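Local atomic coordinates of chitinase (Thermococcus chitonophagus, PDB entry 5XSW), a protein that probably cleaves chitin internally as an endochitinase, the fragment described here holding a bound chitin-type glycan in its helical part. Residues Trp122-Ile133 and Asp430-Leu438. Numbering follows the deposited sequence.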
# COMPACT_ATOMS: atom_id res chain seq x y z
N TRP A 122 9.94 -41.33 0.86
CA TRP A 122 8.54 -40.87 0.93
C TRP A 122 7.91 -40.71 -0.44
O TRP A 122 8.50 -40.11 -1.34
CB TRP A 122 8.43 -39.52 1.71
CG TRP A 122 7.02 -39.22 2.03
CD1 TRP A 122 6.33 -39.56 3.16
CD2 TRP A 122 6.09 -38.55 1.18
NE1 TRP A 122 5.03 -39.12 3.06
CE2 TRP A 122 4.86 -38.52 1.84
CE3 TRP A 122 6.18 -37.98 -0.10
CZ2 TRP A 122 3.72 -37.92 1.30
CZ3 TRP A 122 5.05 -37.39 -0.65
CH2 TRP A 122 3.84 -37.37 0.05
N LYS A 123 6.68 -41.18 -0.57
CA LYS A 123 5.85 -40.99 -1.75
C LYS A 123 4.42 -40.87 -1.25
O LYS A 123 4.10 -41.39 -0.20
CB LYS A 123 5.94 -42.19 -2.73
CG LYS A 123 7.32 -42.49 -3.26
CD LYS A 123 7.30 -43.77 -4.11
CE LYS A 123 7.31 -45.07 -3.25
NZ LYS A 123 8.68 -45.45 -2.70
N PRO A 124 3.55 -40.23 -2.02
CA PRO A 124 2.14 -40.10 -1.66
C PRO A 124 1.46 -41.45 -1.51
O PRO A 124 1.94 -42.43 -2.08
CB PRO A 124 1.54 -39.35 -2.84
CG PRO A 124 2.66 -38.64 -3.46
CD PRO A 124 3.90 -39.45 -3.23
N GLY A 125 0.36 -41.48 -0.78
CA GLY A 125 -0.45 -42.68 -0.61
C GLY A 125 0.01 -43.53 0.56
O GLY A 125 -0.05 -43.14 1.71
N ASN A 126 0.49 -44.72 0.27
CA ASN A 126 0.67 -45.66 1.36
C ASN A 126 2.09 -45.66 1.90
O ASN A 126 2.68 -46.72 2.08
CB ASN A 126 0.23 -47.07 0.93
CG ASN A 126 -1.31 -47.18 0.81
OD1 ASN A 126 -2.07 -46.52 1.56
ND2 ASN A 126 -1.77 -48.00 -0.13
N PHE A 127 2.61 -44.48 2.21
CA PHE A 127 3.87 -44.40 2.93
C PHE A 127 3.75 -44.92 4.35
O PHE A 127 2.65 -45.03 4.91
CB PHE A 127 4.39 -42.95 2.97
CG PHE A 127 3.38 -41.95 3.53
CD1 PHE A 127 3.31 -41.69 4.89
CD2 PHE A 127 2.50 -41.28 2.67
CE1 PHE A 127 2.38 -40.75 5.39
CE2 PHE A 127 1.56 -40.36 3.17
CZ PHE A 127 1.51 -40.10 4.53
N THR A 128 4.89 -45.20 4.95
CA THR A 128 4.94 -45.75 6.31
C THR A 128 5.66 -44.83 7.27
O THR A 128 6.21 -43.81 6.84
CB THR A 128 5.69 -47.12 6.31
OG1 THR A 128 7.08 -46.87 6.13
CG2 THR A 128 5.21 -48.00 5.16
N LEU A 129 5.75 -45.21 8.54
CA LEU A 129 6.36 -44.34 9.55
C LEU A 129 7.82 -44.01 9.23
O LEU A 129 8.30 -42.88 9.48
CB LEU A 129 6.26 -44.98 10.94
CG LEU A 129 6.76 -44.21 12.15
CD1 LEU A 129 5.97 -42.88 12.25
CD2 LEU A 129 6.60 -45.00 13.44
N SER A 130 8.52 -45.01 8.68
CA SER A 130 9.92 -44.84 8.28
C SER A 130 10.06 -43.91 7.10
O SER A 130 11.12 -43.37 6.89
CB SER A 130 10.56 -46.20 7.90
OG SER A 130 10.49 -47.07 9.00
N ASP A 131 9.01 -43.78 6.30
CA ASP A 131 9.03 -42.85 5.21
C ASP A 131 8.91 -41.38 5.76
O ASP A 131 9.11 -40.43 5.01
CB ASP A 131 7.90 -43.12 4.22
CG ASP A 131 8.12 -44.41 3.44
OD1 ASP A 131 9.29 -44.76 3.26
OD2 ASP A 131 7.12 -45.04 3.02
N LEU A 132 8.59 -41.24 7.04
CA LEU A 132 8.42 -39.92 7.64
C LEU A 132 9.58 -39.57 8.50
O LEU A 132 9.97 -38.43 8.54
CB LEU A 132 7.12 -39.84 8.50
CG LEU A 132 5.81 -40.00 7.75
CD1 LEU A 132 4.61 -40.13 8.73
CD2 LEU A 132 5.54 -38.85 6.75
N ILE A 133 10.10 -40.52 9.27
CA ILE A 133 11.12 -40.23 10.27
C ILE A 133 12.43 -40.92 9.90
O ILE A 133 12.55 -42.14 9.98
CB ILE A 133 10.69 -40.65 11.66
CG1 ILE A 133 9.35 -39.96 12.05
CG2 ILE A 133 11.81 -40.39 12.67
CD1 ILE A 133 8.96 -40.13 13.52
N ASP A 430 -2.96 -37.68 2.51
CA ASP A 430 -1.58 -37.85 2.99
C ASP A 430 -1.33 -37.19 4.35
O ASP A 430 -0.67 -37.77 5.21
CB ASP A 430 -0.60 -37.25 1.98
CG ASP A 430 -0.37 -38.15 0.76
OD1 ASP A 430 -0.91 -39.30 0.69
OD2 ASP A 430 0.37 -37.68 -0.14
N VAL A 431 -1.84 -35.97 4.53
CA VAL A 431 -1.67 -35.28 5.83
C VAL A 431 -2.32 -36.07 6.95
O VAL A 431 -1.76 -36.27 8.04
CB VAL A 431 -2.28 -33.83 5.76
CG1 VAL A 431 -2.46 -33.23 7.17
CG2 VAL A 431 -1.43 -32.93 4.82
N LYS A 432 -3.55 -36.53 6.69
CA LYS A 432 -4.22 -37.34 7.74
C LYS A 432 -3.49 -38.65 8.05
O LYS A 432 -3.33 -39.06 9.23
CB LYS A 432 -5.68 -37.66 7.34
CG LYS A 432 -6.40 -38.43 8.47
CD LYS A 432 -7.87 -38.38 8.35
CE LYS A 432 -8.53 -38.88 9.65
NZ LYS A 432 -10.00 -38.59 9.54
N ARG A 433 -3.03 -39.31 6.98
CA ARG A 433 -2.24 -40.54 7.20
C ARG A 433 -0.98 -40.25 7.98
O ARG A 433 -0.62 -40.98 8.92
CB ARG A 433 -1.87 -41.22 5.86
CG ARG A 433 -1.09 -42.54 6.07
CD ARG A 433 -0.83 -43.28 4.76
NE ARG A 433 0.04 -44.46 4.96
CZ ARG A 433 -0.40 -45.68 5.25
NH1 ARG A 433 -1.71 -45.91 5.40
NH2 ARG A 433 0.46 -46.68 5.40
N ALA A 434 -0.30 -39.14 7.64
CA ALA A 434 0.90 -38.81 8.41
C ALA A 434 0.56 -38.50 9.88
O ALA A 434 1.27 -38.88 10.83
CB ALA A 434 1.66 -37.58 7.72
N TYR A 435 -0.51 -37.73 10.06
CA TYR A 435 -0.96 -37.46 11.43
C TYR A 435 -1.19 -38.81 12.24
O TYR A 435 -0.71 -39.01 13.36
CB TYR A 435 -2.24 -36.63 11.39
CG TYR A 435 -2.92 -36.59 12.72
CD1 TYR A 435 -2.60 -35.59 13.65
CD2 TYR A 435 -3.86 -37.58 13.08
CE1 TYR A 435 -3.18 -35.56 14.90
CE2 TYR A 435 -4.44 -37.57 14.33
CZ TYR A 435 -4.10 -36.55 15.23
OH TYR A 435 -4.68 -36.51 16.48
N ASP A 436 -1.93 -39.71 11.61
CA ASP A 436 -2.24 -41.03 12.22
C ASP A 436 -0.96 -41.77 12.61
O ASP A 436 -0.80 -42.18 13.77
CB ASP A 436 -3.11 -41.87 11.26
CG ASP A 436 -4.52 -41.35 11.15
OD1 ASP A 436 -4.96 -40.72 12.14
OD2 ASP A 436 -5.17 -41.57 10.09
N LEU A 437 0.02 -41.88 11.69
CA LEU A 437 1.25 -42.58 12.05
C LEU A 437 2.05 -41.90 13.11
O LEU A 437 2.65 -42.54 14.00
CB LEU A 437 2.14 -42.78 10.79
CG LEU A 437 1.38 -43.56 9.70
CD1 LEU A 437 2.14 -43.64 8.34
CD2 LEU A 437 1.04 -44.98 10.24
N LEU A 438 2.13 -40.58 13.03
CA LEU A 438 2.93 -39.84 14.02
C LEU A 438 2.25 -39.82 15.36
O LEU A 438 2.93 -39.76 16.39
CB LEU A 438 3.21 -38.39 13.53
CG LEU A 438 4.11 -38.32 12.29
CD1 LEU A 438 4.22 -36.84 11.76
CD2 LEU A 438 5.51 -38.89 12.57
O HOH W 1 -2.01 -41.32 2.09
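Gly-125 meets Asp-430 and Phe-127 meets Arg-433 where helix 421-439 fastens the loop that leads from strand 98-104 to helix 136-139, a small example of a loop held by its backbone polar groups. The Gly-125 N-H points at Asp-430 OD1 (2.9 Å, 165° at the hydrogen), meeting it on the syn side but 25° out of the carboxylate plane. A water donates both to this OD1 and to Gly-125 O, while the other oxygen, OD2, is hydrogen-bonded to His-463 NE2 and lies at the edge of the Trp-122 ring. Arg-433, its chain extended from CG to NE with CG anti to the backbone N (chi1 -178°), reaches the carbonyl of Phe-127 side-on: NE (2.7 Å) and NH2 (2.8 Å) both donate to Phe-127 O, which lies in the guanidinium plane. Sharing one oxygen leaves both bonds bent, NE in the carbonyl plane and NH2 tilted from it. On the way, Arg-433 CD sits over one face of the Phe-127 ring, 4.0 Å from its centroid, in a CH-pi contact; Trp-122 NE1 lies over the centre of the opposite face. The ring edge meets the helix backbone, CZ standing 3.3 Å from Asp-430 O. Toward Leu-438, Leu-132 and Ile-133 pack on Ala-434, Leu-437 and Leu-438. Shortened to an alanine, Arg-433 would offer no NE or NH2, and Phe-127 O would probably be left without a donor from the helix. The contact lies away from the glycan pocket, and its chemistry implies a polar grip on the loop's main chain, at Gly-125 N and Phe-127 O, working together with apolar packing.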